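Local structure of UTP--glucose-1-phosphate uridylyltransferase (Acinetobacter baumannii, 6IKX) at residues S58-S61 and I62-F66; R68-E71 and L72-L76; Q140-L143 and S144-I147; I216-L219 and L220-T223; T255-C258 and G259-L262. The protein catalyses the transfer of a uridylyl group from UTP to alpha-D-glucose 1-phosphate, giving UDP-glucose and diphosphate. The protein carries 1 engineered substitution. All coordinates share one frame; numbering follows the deposited sequence.

Contact 1 (S58-S61 and I62-F66)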
loop_
_atom_site.group_PDB
_atom_site.type_symbol
_atom_site.label_atom_id
_atom_site.label_comp_id
_atom_site.label_asym_id
_atom_site.label_seq_id
_atom_site.Cartn_x
_atom_site.Cartn_y
_atom_site.Cartn_z
ATOM N N SER A 58 1.765 7.498 -3.650
ATOM C CA SER A 58 2.870 6.564 -3.263
ATOM C C SER A 58 3.383 6.809 -1.830
ATOM O O SER A 58 4.282 6.115 -1.437
ATOM C CB SER A 58 4.028 6.655 -4.235
ATOM O OG SER A 58 4.754 7.857 -4.025
ATOM N N LYS A 59 2.845 7.763 -1.075
ATOM C CA LYS A 59 3.477 8.289 0.169
ATOM C C LYS A 59 2.667 7.950 1.446
ATOM O O LYS A 59 2.732 8.780 2.422
ATOM C CB LYS A 59 3.576 9.821 0.102
ATOM C CG LYS A 59 4.313 10.429 -1.085
ATOM C CD LYS A 59 5.797 10.142 -1.160
ATOM C CE LYS A 59 6.493 10.939 -2.235
ATOM N NZ LYS A 59 7.271 12.061 -1.665
ATOM N N ALA A 60 1.935 6.814 1.473
ATOM C CA ALA A 60 1.148 6.343 2.637
ATOM C C ALA A 60 2.064 6.206 3.859
ATOM O O ALA A 60 1.627 6.528 4.942
ATOM C CB ALA A 60 0.489 5.039 2.344
ATOM N N SER A 61 3.306 5.769 3.697
ATOM C CA SER A 61 4.179 5.490 4.858
ATOM C C SER A 61 4.432 6.787 5.648
ATOM O O SER A 61 4.771 6.705 6.839
ATOM C CB SER A 61 5.446 4.826 4.421
ATOM O OG SER A 61 6.229 5.697 3.636
ATOM N N ILE A 62 4.296 7.955 5.028
ATOM C CA ILE A 62 4.431 9.243 5.769
ATOM C C ILE A 62 3.233 9.395 6.720
ATOM O O ILE A 62 3.431 9.770 7.863
ATOM C CB ILE A 62 4.556 10.450 4.811
ATOM C CG1 ILE A 62 5.692 10.294 3.791
ATOM C CG2 ILE A 62 4.717 11.726 5.626
ATOM C CD1 ILE A 62 5.869 11.491 2.852
ATOM N N GLU A 63 2.011 9.249 6.221
ATOM C CA GLU A 63 0.776 9.322 7.033
ATOM C C GLU A 63 0.828 8.241 8.114
ATOM O O GLU A 63 0.373 8.503 9.258
ATOM C CB GLU A 63 -0.452 9.170 6.147
ATOM C CG GLU A 63 -0.684 10.406 5.303
ATOM C CD GLU A 63 -1.085 10.139 3.858
ATOM O OE1 GLU A 63 -0.189 10.229 2.950
ATOM O OE2 GLU A 63 -2.289 9.880 3.632
ATOM N N ASN A 64 1.382 7.071 7.784
ATOM C CA ASN A 64 1.370 5.898 8.691
ATOM C C ASN A 64 2.340 6.172 9.859
ATOM O O ASN A 64 2.013 5.778 10.992
ATOM C CB ASN A 64 1.610 4.606 7.917
ATOM C CG ASN A 64 0.418 4.228 7.062
ATOM O OD1 ASN A 64 -0.702 4.643 7.344
ATOM N ND2 ASN A 64 0.646 3.414 6.038
ATOM N N TYR A 65 3.402 6.922 9.612
ATOM C CA TYR A 65 4.398 7.300 10.634
ATOM C C TYR A 65 3.712 8.093 11.762
ATOM O O TYR A 65 4.181 7.965 12.922
ATOM C CB TYR A 65 5.598 7.999 9.980
ATOM C CG TYR A 65 6.765 8.141 10.930
ATOM C CD1 TYR A 65 7.556 7.051 11.236
ATOM C CD2 TYR A 65 6.983 9.333 11.621
ATOM C CE1 TYR A 65 8.576 7.148 12.173
ATOM C CE2 TYR A 65 7.998 9.455 12.554
ATOM C CZ TYR A 65 8.786 8.354 12.826
ATOM O OH TYR A 65 9.793 8.461 13.708
ATOM N N PHE A 66 2.659 8.879 11.483
ATOM C CA PHE A 66 2.065 9.797 12.500
ATOM C C PHE A 66 0.748 9.225 13.020
ATOM O O PHE A 66 0.093 9.940 13.777
ATOM C CB PHE A 66 1.930 11.219 11.954
ATOM C CG PHE A 66 3.275 11.840 11.659
ATOM C CD1 PHE A 66 4.070 12.324 12.683
ATOM C CD2 PHE A 66 3.788 11.853 10.377
ATOM C CE1 PHE A 66 5.337 12.825 12.438
ATOM C CE2 PHE A 66 5.029 12.405 10.118
ATOM C CZ PHE A 66 5.811 12.878 11.149
#

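Contact 2 (R68-E71 and L72-L76)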
loop_
_atom_site.group_PDB
_atom_site.type_symbol
_atom_site.label_atom_id
_atom_site.label_comp_id
_atom_site.label_asym_id
_atom_site.label_seq_id
_atom_site.Cartn_x
_atom_site.Cartn_y
_atom_site.Cartn_z
ATOM N N ARG A 68 -1.302 5.400 14.556
ATOM C CA ARG A 68 -1.025 4.202 15.379
ATOM C C ARG A 68 -1.015 2.963 14.481
ATOM O O ARG A 68 -1.653 2.940 13.422
ATOM C CB ARG A 68 -2.009 4.159 16.551
ATOM C CG ARG A 68 -1.530 5.091 17.653
ATOM C CD ARG A 68 -2.571 5.501 18.662
ATOM N NE ARG A 68 -2.812 4.460 19.643
ATOM C CZ ARG A 68 -1.882 3.924 20.408
ATOM N NH1 ARG A 68 -0.617 4.284 20.295
ATOM N NH2 ARG A 68 -2.215 2.974 21.247
ATOM N N ASN A 69 -0.256 1.976 14.905
ATOM C CA ASN A 69 -0.075 0.700 14.189
ATOM C C ASN A 69 -0.441 -0.447 15.158
ATOM O O ASN A 69 0.309 -0.714 16.103
ATOM C CB ASN A 69 1.345 0.681 13.623
ATOM C CG ASN A 69 1.692 -0.641 12.986
ATOM O OD1 ASN A 69 2.742 -0.753 12.365
ATOM N ND2 ASN A 69 0.822 -1.633 13.131
ATOM N N PHE A 70 -1.556 -1.118 14.922
ATOM C CA PHE A 70 -2.082 -2.159 15.840
ATOM C C PHE A 70 -1.055 -3.280 16.026
ATOM O O PHE A 70 -0.565 -3.427 17.134
ATOM C CB PHE A 70 -3.423 -2.683 15.352
ATOM C CG PHE A 70 -4.102 -3.548 16.375
ATOM C CD1 PHE A 70 -4.697 -2.978 17.493
ATOM C CD2 PHE A 70 -4.064 -4.934 16.269
ATOM C CE1 PHE A 70 -5.301 -3.776 18.450
ATOM C CE2 PHE A 70 -4.687 -5.721 17.217
ATOM C CZ PHE A 70 -5.299 -5.139 18.306
ATOM N N GLU A 71 -0.662 -3.950 14.945
ATOM C CA GLU A 71 0.275 -5.102 14.965
ATOM C C GLU A 71 1.608 -4.676 15.569
ATOM O O GLU A 71 2.261 -5.509 16.184
ATOM C CB GLU A 71 0.490 -5.684 13.568
ATOM C CG GLU A 71 1.209 -7.017 13.561
ATOM C CD GLU A 71 1.157 -7.786 12.242
ATOM O OE1 GLU A 71 0.476 -7.311 11.291
ATOM O OE2 GLU A 71 1.771 -8.884 12.170
ATOM N N LEU A 72 2.066 -3.453 15.352
ATOM C CA LEU A 72 3.437 -3.124 15.810
ATOM C C LEU A 72 3.433 -3.044 17.341
ATOM O O LEU A 72 4.360 -3.551 17.983
ATOM C CB LEU A 72 3.895 -1.806 15.202
ATOM C CG LEU A 72 5.275 -1.374 15.688
ATOM C CD1 LEU A 72 6.294 -2.486 15.401
ATOM C CD2 LEU A 72 5.692 -0.048 15.071
ATOM N N GLU A 73 2.408 -2.394 17.872
ATOM C CA GLU A 73 2.216 -2.102 19.310
ATOM C C GLU A 73 2.049 -3.429 20.060
ATOM O O GLU A 73 2.798 -3.637 21.022
ATOM C CB GLU A 73 1.043 -1.128 19.462
ATOM C CG GLU A 73 1.450 0.283 19.088
ATOM C CD GLU A 73 0.319 1.264 18.873
ATOM O OE1 GLU A 73 -0.781 1.050 19.426
ATOM O OE2 GLU A 73 0.545 2.243 18.159
ATOM N N THR A 74 1.200 -4.332 19.577
ATOM C CA THR A 74 0.964 -5.598 20.287
ATOM C C THR A 74 2.240 -6.439 20.220
ATOM O O THR A 74 2.570 -7.022 21.244
ATOM C CB THR A 74 -0.351 -6.295 19.926
ATOM O OG1 THR A 74 0.062 -7.617 19.609
ATOM C CG2 THR A 74 -1.183 -5.650 18.842
ATOM N N THR A 75 3.016 -6.398 19.145
ATOM C CA THR A 75 4.351 -7.042 19.132
ATOM C C THR A 75 5.181 -6.447 20.272
ATOM O O THR A 75 5.785 -7.241 20.991
ATOM C CB THR A 75 5.089 -6.867 17.804
ATOM O OG1 THR A 75 4.285 -7.362 16.735
ATOM C CG2 THR A 75 6.431 -7.569 17.788
ATOM N N LEU A 76 5.195 -5.112 20.418
ATOM C CA LEU A 76 6.018 -4.363 21.417
ATOM C C LEU A 76 5.563 -4.673 22.853
ATOM O O LEU A 76 6.438 -4.674 23.750
ATOM C CB LEU A 76 5.928 -2.850 21.183
ATOM C CG LEU A 76 6.784 -2.253 20.072
ATOM C CD1 LEU A 76 6.567 -0.748 19.986
ATOM C CD2 LEU A 76 8.249 -2.517 20.299
HETATM O O HOH W 1 2.183 3.222 16.497
#

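Contact 3 (Q140-L143 and S144-I147). With SO4 (sulfate ion), chain I.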
loop_
_atom_site.group_PDB
_atom_site.type_symbol
_atom_site.label_atom_id
_atom_site.label_comp_id
_atom_site.label_asym_id
_atom_site.label_seq_id
_atom_site.Cartn_x
_atom_site.Cartn_y
_atom_site.Cartn_z
ATOM N N GLN A 140 15.678 28.502 20.740
ATOM C CA GLN A 140 14.450 28.947 20.016
ATOM C C GLN A 140 14.693 28.784 18.510
ATOM O O GLN A 140 15.577 29.487 17.960
ATOM C CB GLN A 140 14.037 30.390 20.347
ATOM C CG GLN A 140 12.695 30.769 19.710
ATOM C CD GLN A 140 12.275 32.220 19.799
ATOM O OE1 GLN A 140 11.200 32.599 19.318
ATOM N NE2 GLN A 140 13.120 33.055 20.394
ATOM N N ASN A 141 13.948 27.889 17.853
ATOM C CA ASN A 141 14.223 27.538 16.430
ATOM C C ASN A 141 13.892 28.763 15.565
ATOM O O ASN A 141 13.107 29.625 16.021
ATOM C CB ASN A 141 13.608 26.187 16.036
ATOM C CG ASN A 141 12.118 26.166 15.835
ATOM O OD1 ASN A 141 11.495 27.192 15.558
ATOM N ND2 ASN A 141 11.547 24.970 15.921
ATOM N N ASP A 142 14.576 28.885 14.426
ATOM C CA ASP A 142 14.339 29.928 13.394
ATOM C C ASP A 142 12.857 29.992 12.987
ATOM O O ASP A 142 12.385 31.087 12.702
ATOM C CB ASP A 142 15.197 29.693 12.154
ATOM C CG ASP A 142 16.685 29.911 12.369
ATOM O OD1 ASP A 142 17.048 30.998 12.848
ATOM O OD2 ASP A 142 17.474 28.995 12.018
ATOM N N LEU A 143 12.126 28.886 12.890
ATOM C CA LEU A 143 10.725 28.982 12.397
ATOM C C LEU A 143 9.896 29.803 13.391
ATOM O O LEU A 143 8.997 30.548 12.957
ATOM C CB LEU A 143 10.087 27.613 12.202
ATOM C CG LEU A 143 8.634 27.712 11.729
ATOM C CD1 LEU A 143 8.547 28.344 10.354
ATOM C CD2 LEU A 143 7.966 26.354 11.722
ATOM N N SER A 144 10.157 29.627 14.683
ATOM C CA SER A 144 9.437 30.330 15.769
ATOM C C SER A 144 9.836 31.809 15.750
ATOM O O SER A 144 8.939 32.673 15.778
ATOM C CB SER A 144 9.704 29.651 17.073
ATOM O OG SER A 144 9.914 30.593 18.097
ATOM N N ARG A 145 11.135 32.104 15.681
ATOM C CA ARG A 145 11.608 33.502 15.537
ATOM C C ARG A 145 10.866 34.151 14.377
ATOM O O ARG A 145 10.334 35.251 14.548
ATOM C CB ARG A 145 13.092 33.563 15.204
ATOM C CG ARG A 145 13.982 33.548 16.428
ATOM C CD ARG A 145 15.336 33.072 15.990
ATOM N NE ARG A 145 15.829 32.202 17.018
ATOM C CZ ARG A 145 16.479 32.612 18.083
ATOM N NH1 ARG A 145 16.732 33.897 18.243
ATOM N NH2 ARG A 145 16.876 31.735 18.984
ATOM N N MET A 146 10.887 33.480 13.226
ATOM C CA MET A 146 10.339 33.995 11.950
ATOM C C MET A 146 8.812 34.170 12.033
ATOM O O MET A 146 8.336 35.148 11.482
ATOM C CB MET A 146 10.732 33.070 10.795
ATOM C CG MET A 146 10.150 33.508 9.480
ATOM S SD MET A 146 10.969 32.750 8.077
ATOM C CE MET A 146 9.773 31.492 7.627
ATOM N N ILE A 147 8.064 33.266 12.676
ATOM C CA ILE A 147 6.575 33.386 12.858
ATOM C C ILE A 147 6.292 34.646 13.704
ATOM O O ILE A 147 5.393 35.455 13.336
ATOM C CB ILE A 147 5.957 32.087 13.449
ATOM C CG1 ILE A 147 5.978 30.951 12.416
ATOM C CG2 ILE A 147 4.541 32.301 13.983
ATOM C CD1 ILE A 147 5.696 29.568 12.953
HETATM S S SO4 I . 19.532 34.630 21.292
HETATM O O1 SO4 I . 18.173 34.155 21.313
HETATM O O2 SO4 I . 19.951 34.904 22.639
HETATM O O3 SO4 I . 19.600 35.842 20.520
HETATM O O4 SO4 I . 20.402 33.633 20.710
#

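Contact 4 (I216-L219 and L220-T223)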
loop_
_atom_site.group_PDB
_atom_site.type_symbol
_atom_site.label_atom_id
_atom_site.label_comp_id
_atom_site.label_asym_id
_atom_site.label_seq_id
_atom_site.Cartn_x
_atom_site.Cartn_y
_atom_site.Cartn_z
ATOM N N ILE A 216 -2.395 34.498 -0.488
ATOM C CA ILE A 216 -1.405 33.866 -1.408
ATOM C C ILE A 216 -2.119 32.847 -2.292
ATOM O O ILE A 216 -1.604 32.596 -3.345
ATOM C CB ILE A 216 -0.238 33.191 -0.654
ATOM C CG1 ILE A 216 1.063 33.113 -1.464
ATOM C CG2 ILE A 216 -0.654 31.804 -0.193
ATOM C CD1 ILE A 216 1.558 34.433 -2.038
ATOM N N MET A 217 -3.232 32.270 -1.844
ATOM C CA MET A 217 -3.933 31.171 -2.563
ATOM C C MET A 217 -4.646 31.712 -3.799
ATOM O O MET A 217 -4.741 30.953 -4.780
ATOM C CB MET A 217 -4.973 30.460 -1.681
ATOM C CG MET A 217 -4.375 29.740 -0.503
ATOM S SD MET A 217 -3.545 28.204 -0.953
ATOM C CE MET A 217 -2.821 27.845 0.643
ATOM N N GLN A 218 -5.161 32.943 -3.740
ATOM C CA GLN A 218 -5.858 33.591 -4.886
ATOM C C GLN A 218 -4.798 34.139 -5.817
ATOM O O GLN A 218 -5.002 34.130 -7.043
ATOM C CB GLN A 218 -6.781 34.716 -4.435
ATOM C CG GLN A 218 -8.173 34.226 -4.076
ATOM C CD GLN A 218 -8.166 33.527 -2.743
ATOM O OE1 GLN A 218 -7.577 34.023 -1.786
ATOM N NE2 GLN A 218 -8.820 32.372 -2.681
ATOM N N LEU A 219 -3.693 34.571 -5.232
ATOM C CA LEU A 219 -2.507 34.911 -6.027
ATOM C C LEU A 219 -2.044 33.671 -6.806
ATOM O O LEU A 219 -1.821 33.820 -8.026
ATOM C CB LEU A 219 -1.431 35.470 -5.099
ATOM C CG LEU A 219 -1.789 36.797 -4.418
ATOM C CD1 LEU A 219 -0.593 37.367 -3.647
ATOM C CD2 LEU A 219 -2.302 37.802 -5.424
ATOM N N LEU A 220 -1.902 32.494 -6.176
ATOM C CA LEU A 220 -1.418 31.248 -6.871
ATOM C C LEU A 220 -2.414 30.847 -7.975
ATOM O O LEU A 220 -1.963 30.317 -8.988
ATOM C CB LEU A 220 -1.196 30.107 -5.872
ATOM C CG LEU A 220 0.081 30.205 -5.026
ATOM C CD1 LEU A 220 -0.001 29.297 -3.832
ATOM C CD2 LEU A 220 1.330 29.859 -5.822
ATOM N N GLU A 221 -3.715 31.114 -7.802
ATOM C CA GLU A 221 -4.754 30.812 -8.823
ATOM C C GLU A 221 -4.585 31.738 -10.040
ATOM O O GLU A 221 -5.270 31.506 -11.022
ATOM C CB GLU A 221 -6.163 30.954 -8.236
ATOM C CG GLU A 221 -6.590 29.732 -7.442
ATOM C CD GLU A 221 -7.816 29.826 -6.544
ATOM O OE1 GLU A 221 -8.208 30.939 -6.156
ATOM O OE2 GLU A 221 -8.356 28.755 -6.193
ATOM N N ASN A 222 -3.717 32.760 -9.985
ATOM C CA ASN A 222 -3.644 33.837 -11.017
ATOM C C ASN A 222 -2.204 34.062 -11.489
ATOM O O ASN A 222 -1.938 35.145 -12.023
ATOM C CB ASN A 222 -4.292 35.120 -10.489
ATOM C CG ASN A 222 -5.806 35.024 -10.492
ATOM O OD1 ASN A 222 -6.426 35.192 -11.534
ATOM N ND2 ASN A 222 -6.404 34.709 -9.353
ATOM N N THR A 223 -1.320 33.068 -11.346
ATOM C CA THR A 223 0.107 33.169 -11.758
ATOM C C THR A 223 0.263 32.848 -13.243
ATOM O O THR A 223 0.114 31.694 -13.645
ATOM C CB THR A 223 1.023 32.233 -10.964
ATOM O OG1 THR A 223 0.610 30.891 -11.226
ATOM C CG2 THR A 223 1.005 32.527 -9.486
#

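Contact 5 (T255-C258 and G259-L262)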
loop_
_atom_site.group_PDB
_atom_site.type_symbol
_atom_site.label_atom_id
_atom_site.label_comp_id
_atom_site.label_asym_id
_atom_site.label_seq_id
_atom_site.Cartn_x
_atom_site.Cartn_y
_atom_site.Cartn_z
ATOM N N THR A 255 21.211 24.630 7.985
ATOM C CA THR A 255 20.343 23.811 7.086
ATOM C C THR A 255 21.106 22.582 6.600
ATOM O O THR A 255 22.342 22.610 6.640
ATOM C CB THR A 255 19.786 24.633 5.922
ATOM O OG1 THR A 255 20.800 24.799 4.930
ATOM C CG2 THR A 255 19.300 25.989 6.381
ATOM N N PHE A 256 20.379 21.534 6.196
ATOM C CA PHE A 256 20.930 20.323 5.542
ATOM C C PHE A 256 19.978 19.922 4.440
ATOM O O PHE A 256 18.777 19.736 4.718
ATOM C CB PHE A 256 21.093 19.161 6.513
ATOM C CG PHE A 256 21.908 19.490 7.735
ATOM C CD1 PHE A 256 21.323 20.087 8.833
ATOM C CD2 PHE A 256 23.263 19.218 7.777
ATOM C CE1 PHE A 256 22.083 20.408 9.948
ATOM C CE2 PHE A 256 24.019 19.522 8.894
ATOM C CZ PHE A 256 23.430 20.140 9.973
ATOM N N ASP A 257 20.500 19.859 3.219
ATOM C CA ASP A 257 19.688 19.506 2.035
ATOM C C ASP A 257 19.786 17.987 1.872
ATOM O O ASP A 257 20.832 17.544 1.367
ATOM C CB ASP A 257 20.122 20.309 0.807
ATOM C CG ASP A 257 19.340 19.912 -0.430
ATOM O OD1 ASP A 257 18.149 19.593 -0.294
ATOM O OD2 ASP A 257 19.934 19.878 -1.510
ATOM N N CYS A 258 18.756 17.249 2.327
ATOM C CA CYS A 258 18.671 15.766 2.276
ATOM C C CYS A 258 18.275 15.315 0.872
ATOM O O CYS A 258 18.771 14.260 0.436
ATOM C CB CYS A 258 17.742 15.234 3.351
ATOM S SG CYS A 258 18.413 15.638 4.982
ATOM N N GLY A 259 17.499 16.124 0.156
ATOM C CA GLY A 259 17.217 15.904 -1.274
ATOM C C GLY A 259 18.476 15.591 -2.070
ATOM O O GLY A 259 18.326 15.053 -3.181
ATOM N N SER A 260 19.668 15.923 -1.545
ATOM C CA SER A 260 20.983 15.734 -2.222
ATOM C C SER A 260 21.928 14.847 -1.376
ATOM O O SER A 260 22.405 15.322 -0.304
ATOM C CB SER A 260 21.607 17.061 -2.519
ATOM O OG SER A 260 22.670 17.311 -1.613
ATOM N N LYS A 261 22.231 13.635 -1.876
ATOM C CA LYS A 261 23.036 12.549 -1.229
ATOM C C LYS A 261 24.183 13.077 -0.332
ATOM O O LYS A 261 24.397 12.499 0.757
ATOM C CB LYS A 261 23.551 11.582 -2.305
ATOM C CG LYS A 261 22.466 10.770 -3.011
ATOM C CD LYS A 261 22.956 9.850 -4.120
ATOM C CE LYS A 261 21.820 9.133 -4.836
ATOM N NZ LYS A 261 22.300 8.115 -5.812
ATOM N N LEU A 262 24.919 14.125 -0.701
ATOM C CA LEU A 262 26.044 14.601 0.173
ATOM C C LEU A 262 25.559 15.426 1.396
ATOM O O LEU A 262 26.185 15.350 2.478
ATOM C CB LEU A 262 27.021 15.401 -0.687
ATOM C CG LEU A 262 28.449 15.445 -0.159
ATOM C CD1 LEU A 262 29.075 14.044 -0.119
ATOM C CD2 LEU A 262 29.291 16.393 -1.001
#

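Contact 1 (S58-S61 and I62-F66)
Ile62 folds back over the carbonyl of Lys59, three residues earlier in the chain. Its CB lies 3.4 Å from Lys59 O and its CG1 3.6 Å from the same oxygen; with CG1 anti to the carbonyl carbon (chi1 -54°) and CD1 extended beyond it, CD1 ends 4.0 Å from Lys59 CB. The same oxygen accepts from Ile62 N at 3.1 Å, from above the carbonyl plane rather than along a lone pair. Next along the helix, Asn64 N meets Ala60 O at 2.9 Å, nearly in line with the carbonyl bond (C=O...N 163°), and Tyr65 N reaches Ser61 O at 3.1 Å. The Asn64 amide leans over the Ala60 carbonyl without bonding to it: ND2 is 3.4 Å from Ala60 O, but the angle is poor, whereas OD1 accepts from Arg102 of the third subunit. Lys59 bends away from the helix at chi2, and its NZ is held by Val9 O and a salt bridge to Glu26, close to Lys25 and Gly11, both of which contact UTP in a complex of this protein. These bonds describe the first turn of helix 60-65, which follows strand 50-55 in the crossover toward the parallel strand 97-102, a connection typical of the Rossmann-like GT-A nucleotidyltransferase fold, here starting beside the nucleotide site.

Contact 2 (R68-E71 and L72-L76)
Glu71 O is gripped twice by Thr75, four residues on: OG1 donates to it at 2.8 Å and the backbone N at 3.2 Å. The hydroxyl can double the helical bond because OG1 stands beside the backbone N, anti to the carbonyl carbon (chi1 -56°). At the start of the helix Glu73 turns its extended chain back toward Arg68. Its OE1 lies over one guanidinium face, the carboxylate and guanidinium planes 29° apart, and comes within 3.0 Å of Arg68 NH2; no N-H points at that oxygen, which makes this salt bridge one of charge alone. Glu73 OE2 also takes a weak bond from Asn69 N at 3.4 Å, while Glu73 N returns a sound one to Asn69 O at 3.2 Å. Thr74 CG2 sits over one face of the Phe70 ring, a CH-pi approach of 4.0 Å to the centroid, although this methyl is doubtful because it clashes with a backbone oxygen. Arg68 NH1 is bonded to Thr89 OG1, and Glu73 and Leu76 pack on Leu85 of helix 82-87. Helix 70-78 thus leans on that helix, with Glu71 and Thr75 facing Leu12 of the second subunit and Phe70 meeting Thr74 of the fourth.

Contact 3 (Q140-L143 and S144-I147)
Polar grips between Gln140 and Arg145 dominate this helix start. The guanidinium takes Gln140 O side-on with two nitrogens, NE at 2.9 Å and NH2 at 2.8 Å; the oxygen lies only 8° out of the guanidinium plane, and the NH2 bond falls on a carbonyl lone pair. A bend at chi3 (-140°) swings the Arg145 end round to that position. Over one guanidinium face stands Gln140 NE2, 4.1 Å above the plane and over its centre, the amide tilted by 37° to it. Capping and first-turn backbone bonds form the second group. Asn141, at the N-cap, has its CG wedged between its own N and carbonyl carbon, which brings OD1 to 2.9 Å from Ser144 N, almost in line with the amide C=O. Its backbone oxygen accepts the first helical bond, from Arg145 N at 3.2 Å on a nearly straight path, and Asn141 ND2 is held by Glu42 O. Apolar contact comes third: the Ile147 methyl CD1 rests 3.7 Å from Leu143 CG, while Met146 turns to Met159 and Val211 in the adjoining sheet. Ionic contact is looser. Sulfate O1, probably from the crystallisation liquor, takes a weak bond from Arg145 NH1 at 3.4 Å at the edge of the group. Asp142 OD1 is 4.5 Å from Arg145 NE, and its carboxylate is instead satisfied by Gln252 N, Gly253 N and Tyr249 OH. The chemistry implies a guanidinium fixed in rotation by one doubly used carbonyl, with NH1 still able to meet an anion, and a first helical turn whose Ser144 N-H is supplied with a side-chain acceptor.

Contact 4 (I216-L219 and L220-T223)
The end of helix 216-220 and the type I turn from Leu220 to Thr223 meet where Asn222 folds back on Gln218. The side-chain ND2 of Asn222 donates to Gln218 O at 2.8 Å, with an N-H...O angle of 172° and the oxygen lying almost in the amide plane. With CG anti to the carbonyl carbon (chi1 -75°), the amide is carried back along the helix to that oxygen. The backbone N of Asn222 goes to the next carbonyl instead, Leu219 O at 2.9 Å, approaching from above its plane. Within the helix itself the i to i+4 pattern holds: Leu220 N bonds to Ile216 O at 2.8 Å and Glu221 N to Met217 O at 3.2 Å. Leu220 lays CG 3.4 Å from Ile216 O, and its side chain packs on Val113 of helix 109-115 and Ala236 of helix 233-240. Gln218 and Glu221 run side by side, pointing the same way, their flat ends turned 72° apart; Gln218 NE2 stays 3.8 Å from Glu221 OE1, and the carboxylate pairs through OE2 with Lys117. Thr223 brings its methyl CG2 to 3.4 Å from Leu219 O. The chemistry implies an exchange of donors as the helix gives way to the turn: the poorly angled Asn222 N-H passes Gln218 O by, and the side-chain amide of the same residue supplies the missing bond, so that the last carbonyls of the helix from Ile216 to Leu219 each have a donor.

Contact 5 (T255-C258 and G259-L262)
Asp257 and Ser260 draw together across the bend at Cys258 and Gly259, the tight part of a contact that contains no hydrogen bond between its two halves. The Asp257 carboxylate, placed with CG anti to the backbone N (chi1 177°), splits its oxygens between two neighbours. OD2 lies 3.4 Å from Ser260 CB and 3.8 Å from Ser260 OG, while OD1 comes to 3.6 Å from Gly259 N and 3.9 Å from Gly259 CA. These are packing distances, with no bond between the carboxylate and residues 259-262. Two acceptors also face each other here, Asp257 O and Ser260 O, 3.2 Å apart, and this close approach would be mildly unfavourable electrostatically. Outside the two segments, Asp257 OD1 makes a long, weak ion pair with Arg15 NH1, from a residue that binds UTP in a complex of this protein, and Gly259 lies beside Asp131, another residue of the nucleotide and sugar site. The looser side begins at Lys261. Its chain is extended throughout and leads away from residues 255-258, passing Phe16 and Pro18 to a long, weak ion pair with Asp32 of the second subunit. Inward, Cys258 is buried against Leu133 and Ala267. The bend thus joins strand 254-257, antiparallel to strand 132-135, to helix 261-273, and Phe256 tucks its ring against Ala267, His270 and Tyr271 of that helix.

The five contacts come in series along the chain, each a local contact within the nucleotidyltransferase range. Contacts 1 and 2 adjoin in sequence, on consecutive helices 60-65 and 70-78 with centres about 16 Å apart, and both touch the second subunit, as does contact 5. Contact 3, on helix 142-153, lies opposite contact 1 across the centre of the chain, about 27 Å between centres, but approaches contact 5 to about 7 Å at nearest atoms. Contact 4 follows strand 209-212 and stands about 43 Å from contact 2, centre to centre. Contacts 1 and 5 border the nucleotide site as well as a subunit interface; contact 2 packs on the second and fourth subunits, and contacts 3 and 4 meet no other chain.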